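Local coordinates for putative exported protein (PDB 3OD9), which acts in the bacterial periplasm as an inhibitor of i-type (invertebrate) lysozyme and so probably shields the cell wall from this enzyme, at the interface of chains A and B. Numbering follows the deposited sequence. Chains: chain A/B, Putative exported protein.

Contact 1: the interface of chains A and B. Residues chain A 22, 25, 31, 54; chain B 35, 37, 49.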
loop_
_atom_site.group_PDB
_atom_site.type_symbol
_atom_site.label_atom_id
_atom_site.label_comp_id
_atom_site.label_asym_id
_atom_site.label_seq_id
_atom_site.Cartn_x
_atom_site.Cartn_y
_atom_site.Cartn_z
ATOM N N GLY A 22 -1.213 -4.435 7.396
ATOM C CA GLY A 22 -1.860 -5.268 6.394
ATOM C C GLY A 22 -2.984 -6.128 6.958
ATOM O O GLY A 22 -2.860 -6.742 8.029
ATOM N N GLU A 25 -2.840 -10.097 8.479
ATOM C CA GLU A 25 -1.455 -10.421 8.815
ATOM C C GLU A 25 -1.281 -10.760 10.294
ATOM O O GLU A 25 -2.081 -10.348 11.133
ATOM C CB GLU A 25 -0.541 -9.245 8.462
ATOM C CG GLU A 25 -0.460 -8.933 6.982
ATOM C CD GLU A 25 0.416 -7.738 6.691
ATOM O OE1 GLU A 25 0.802 -7.022 7.650
ATOM O OE2 GLU A 25 0.727 -7.516 5.502
ATOM N N SER A 31 3.334 -6.040 6.980
ATOM C CA SER A 31 3.485 -4.796 6.253
ATOM C C SER A 31 2.648 -3.708 6.901
ATOM O O SER A 31 1.799 -3.966 7.774
ATOM C CB SER A 31 2.998 -4.969 4.813
ATOM O OG SER A 31 1.575 -5.137 4.772
ATOM N N VAL A 54 3.514 1.031 0.503
ATOM C CA VAL A 54 3.445 -0.139 1.373
ATOM C C VAL A 54 4.865 -0.511 1.756
ATOM O O VAL A 54 5.738 -0.578 0.889
ATOM C CB VAL A 54 2.794 -1.349 0.690
ATOM C CG1 VAL A 54 2.588 -2.480 1.695
ATOM C CG2 VAL A 54 1.467 -0.960 0.077
ATOM N N ARG B 35 -0.896 -6.344 -2.259
ATOM C CA ARG B 35 0.166 -6.866 -1.406
ATOM C C ARG B 35 0.498 -8.292 -1.795
ATOM O O ARG B 35 -0.397 -9.132 -1.928
ATOM C CB ARG B 35 -0.251 -6.810 0.060
ATOM C CG ARG B 35 -0.269 -5.402 0.659
ATOM C CD ARG B 35 -0.957 -5.426 2.019
ATOM N NE ARG B 35 -0.440 -4.506 3.033
ATOM C CZ ARG B 35 -0.924 -3.290 3.296
ATOM N NH1 ARG B 35 -1.913 -2.767 2.568
ATOM N NH2 ARG B 35 -0.397 -2.592 4.303
ATOM N N TYR B 37 2.673 -11.838 -1.031
ATOM C CA TYR B 37 3.245 -12.674 0.029
ATOM C C TYR B 37 3.798 -13.941 -0.610
ATOM O O TYR B 37 3.347 -14.331 -1.688
ATOM C CB TYR B 37 2.173 -13.068 1.048
ATOM C CG TYR B 37 1.470 -11.892 1.675
ATOM C CD1 TYR B 37 1.832 -11.442 2.943
ATOM C CD2 TYR B 37 0.436 -11.229 1.005
ATOM C CE1 TYR B 37 1.198 -10.355 3.537
ATOM C CE2 TYR B 37 -0.212 -10.135 1.591
ATOM C CZ TYR B 37 0.179 -9.703 2.857
ATOM O OH TYR B 37 -0.439 -8.627 3.442
ATOM N N PHE B 49 5.325 -11.468 4.000
ATOM C CA PHE B 49 5.160 -10.336 3.101
ATOM C C PHE B 49 6.398 -10.117 2.230
ATOM O O PHE B 49 7.531 -10.201 2.715
ATOM C CB PHE B 49 4.898 -9.083 3.926
ATOM C CG PHE B 49 4.807 -7.835 3.114
ATOM C CD1 PHE B 49 3.702 -7.599 2.312
ATOM C CD2 PHE B 49 5.827 -6.888 3.152
ATOM C CE1 PHE B 49 3.610 -6.443 1.553
ATOM C CE2 PHE B 49 5.751 -5.729 2.394
ATOM C CZ PHE B 49 4.630 -5.504 1.599
#
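B:Tyr37 and B:Arg35 of strand 30-37 in one copy reach a carboxylate and a hydroxyl, A:Glu25 and A:Ser31, in a two-fold symmetric interface between identical chains; the structure alone does not show that this pairing is the biological dimer. The polar contacts form a relay. The phenol OH of B:Tyr37 donates to OE2 of A:Glu25 at 2.6 Å, using the anti lone pair of that oxygen, with carboxylate and ring nearly perpendicular, 82° apart. The same OE2 accepts the hydroxyl OG of A:Ser31 on its syn side, 2.6 Å away, so two hydroxyls from different chains grip one oxygen. OE1 takes the backbone N of A:Ser31, and this second hold should fix the rotation of the carboxylate. While donating to OE2 of A:Glu25, OG of A:Ser31 accepts from NE of B:Arg35 at 2.7 Å, exactly in the guanidinium plane and nearly straight (168° at H); NH2 adds a weak bond. The carboxylate probably strengthens this chain electrostatically, since OE2 of A:Glu25 stands 4.1 Å from NE of B:Arg35 without touching it. Apolar contacts flank the polar chain. The guanidinium is sandwiched near its rim between CA of A:Gly22 on one face and CG1 of A:Val54 on the other. With OG between backbone N and carbonyl carbon (chi1 69°), A:Ser31 sends its hydroxyl to the charged groups while its methylene settles on B:Phe49. At the border of that ring, CZ of B:Phe49 meets CG1 of A:Val54 at 3.7 Å. CB of A:Ser31 lies over the ring centre, 3.4 Å from the centroid, as a CH-pi contact.

Contact 2: the interface of chains A and B. Residues chain A 35, 52-54; chain B 33, 35, 52-54.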
loop_
_atom_site.group_PDB
_atom_site.type_symbol
_atom_site.label_atom_id
_atom_site.label_comp_id
_atom_site.label_asym_id
_atom_site.label_seq_id
_atom_site.Cartn_x
_atom_site.Cartn_y
_atom_site.Cartn_z
ATOM N N ARG A 35 -1.054 6.309 3.517
ATOM C CA ARG A 35 -1.850 6.919 2.456
ATOM C C ARG A 35 -2.079 8.393 2.747
ATOM O O ARG A 35 -2.483 8.759 3.856
ATOM C CB ARG A 35 -3.196 6.196 2.315
ATOM C CG ARG A 35 -3.123 4.816 1.655
ATOM C CD ARG A 35 -4.443 4.085 1.821
ATOM N NE ARG A 35 -4.838 3.219 0.708
ATOM C CZ ARG A 35 -4.680 1.903 0.667
ATOM N NH1 ARG A 35 -4.019 1.261 1.633
ATOM N NH2 ARG A 35 -5.150 1.234 -0.377
ATOM N N GLY A 52 0.216 6.683 -1.968
ATOM C CA GLY A 52 0.475 5.823 -0.831
ATOM C C GLY A 52 1.667 4.921 -1.067
ATOM O O GLY A 52 2.120 4.742 -2.207
ATOM N N LYS A 53 2.162 4.329 0.012
ATOM C CA LYS A 53 3.275 3.391 -0.049
ATOM C C LYS A 53 3.000 2.206 0.866
ATOM O O LYS A 53 2.353 2.367 1.903
ATOM C CB LYS A 53 4.555 4.076 0.413
ATOM C CG LYS A 53 5.075 5.177 -0.493
ATOM C CD LYS A 53 6.351 5.767 0.102
ATOM C CE LYS A 53 6.972 6.824 -0.793
ATOM N NZ LYS A 53 7.379 6.259 -2.118
ATOM N N VAL A 54 3.514 1.031 0.503
ATOM C CA VAL A 54 3.445 -0.139 1.373
ATOM C C VAL A 54 4.865 -0.511 1.756
ATOM O O VAL A 54 5.738 -0.578 0.889
ATOM C CB VAL A 54 2.794 -1.349 0.690
ATOM C CG1 VAL A 54 2.588 -2.480 1.695
ATOM C CG2 VAL A 54 1.467 -0.960 0.077
ATOM N N ASP B 33 -4.760 -1.052 -2.757
ATOM C CA ASP B 33 -3.398 -1.556 -2.646
ATOM C C ASP B 33 -3.349 -3.017 -3.058
ATOM O O ASP B 33 -4.364 -3.729 -2.998
ATOM C CB ASP B 33 -2.799 -1.331 -1.251
ATOM C CG ASP B 33 -3.518 -2.095 -0.168
ATOM O OD1 ASP B 33 -4.406 -1.509 0.487
ATOM O OD2 ASP B 33 -3.173 -3.281 0.040
ATOM N N ARG B 35 -0.896 -6.344 -2.259
ATOM C CA ARG B 35 0.166 -6.866 -1.406
ATOM C C ARG B 35 0.498 -8.292 -1.795
ATOM O O ARG B 35 -0.397 -9.132 -1.928
ATOM C CB ARG B 35 -0.251 -6.810 0.060
ATOM C CG ARG B 35 -0.269 -5.402 0.659
ATOM C CD ARG B 35 -0.957 -5.426 2.019
ATOM N NE ARG B 35 -0.440 -4.506 3.033
ATOM C CZ ARG B 35 -0.924 -3.290 3.296
ATOM N NH1 ARG B 35 -1.913 -2.767 2.568
ATOM N NH2 ARG B 35 -0.397 -2.592 4.303
ATOM N N GLY B 52 4.445 -4.461 -1.820
ATOM C CA GLY B 52 3.118 -3.921 -2.064
ATOM C C GLY B 52 3.144 -2.592 -2.788
ATOM O O GLY B 52 4.159 -1.896 -2.803
ATOM N N LYS B 53 2.018 -2.244 -3.403
ATOM C CA LYS B 53 1.868 -0.963 -4.077
ATOM C C LYS B 53 0.515 -0.357 -3.749
ATOM O O LYS B 53 -0.452 -1.091 -3.521
ATOM C CB LYS B 53 1.938 -1.142 -5.590
ATOM C CG LYS B 53 3.277 -1.588 -6.148
ATOM C CD LYS B 53 3.184 -1.664 -7.668
ATOM C CE LYS B 53 4.504 -2.037 -8.325
ATOM N NZ LYS B 53 5.583 -1.045 -8.061
ATOM N N VAL B 54 0.441 0.973 -3.749
ATOM C CA VAL B 54 -0.840 1.665 -3.640
ATOM C C VAL B 54 -1.099 2.445 -4.924
ATOM O O VAL B 54 -0.244 3.215 -5.380
ATOM C CB VAL B 54 -0.893 2.638 -2.425
ATOM C CG1 VAL B 54 -2.318 3.143 -2.224
ATOM C CG2 VAL B 54 -0.384 1.941 -1.168
HETATM O O HOH W 1 4.590 0.869 -2.165
HETATM O O HOH W 2 2.923 2.472 -3.750
#
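B:Val54 and A:Val54 meet where the two strands 49-57 run antiparallel across the chain boundary, paired about A:Lys53 and B:Lys53. Followed outward, CB of B:Val54 rests on the backbone of A:Gly52, 3.8 Å from its CA, where the glycine presents no side chain. Its branches then part. CG1, anti to the backbone N (chi1 -170°), lies over one face of the A:Arg35 guanidinium, offset toward the rim. CG2 turns to the symmetry axis, touching the carbonyl carbon of A:Gly52 and, at 3.7 Å, CG2 of A:Val54; the two valines cross at about a right angle. A:Val54 repeats the packing against B:Gly52. Two waters bridge the strand backbones: water 1 joins N of A:Val54 to O of B:Gly52, water 2 joins N of B:Val54 to O of A:Gly52, and the waters bond to each other at 2.8 Å. Beside this apolar centre runs a salt bridge. NH1 and NH2 of A:Arg35 converge end-on on OD1 of B:Asp33, which lies in the guanidinium plane, the two flat groups standing 72° apart. OD1 of B:Asp33 offers its anti lone pair to NH2 of A:Arg35 at 3.0 Å, whereas NH1 comes from above the carboxylate plane. B:Asp33 stands between the two arginines and probably balances the charge of both; NH1 of A:Arg35 and NH1 of B:Arg35 are 4.6 Å apart. Its other oxygen, OD2 of B:Asp33, takes a weak bond from NH1 of B:Arg35 at 2.9 Å.

The C-alpha centres of contact 1 and contact 2 lie about 9 Å apart, and the two patches share A:Val54 and B:Arg35. Both draw on strands 30-37 and 49-57 of each chain, with contact 1 also recruiting the loop residues A:Gly22 and A:Glu25. Contact 2 occupies the neighbourhood of the two-fold axis; contact 1 lies farther out, and symmetry gives it a twin with the chains exchanged. B:Arg35 may thus link the two polar networks, through its bond to A:Ser31 in contact 1 and a weak bond within its own chain in contact 2. The patches adjoin through the shared residues, consistent with a specific dimer though not proof.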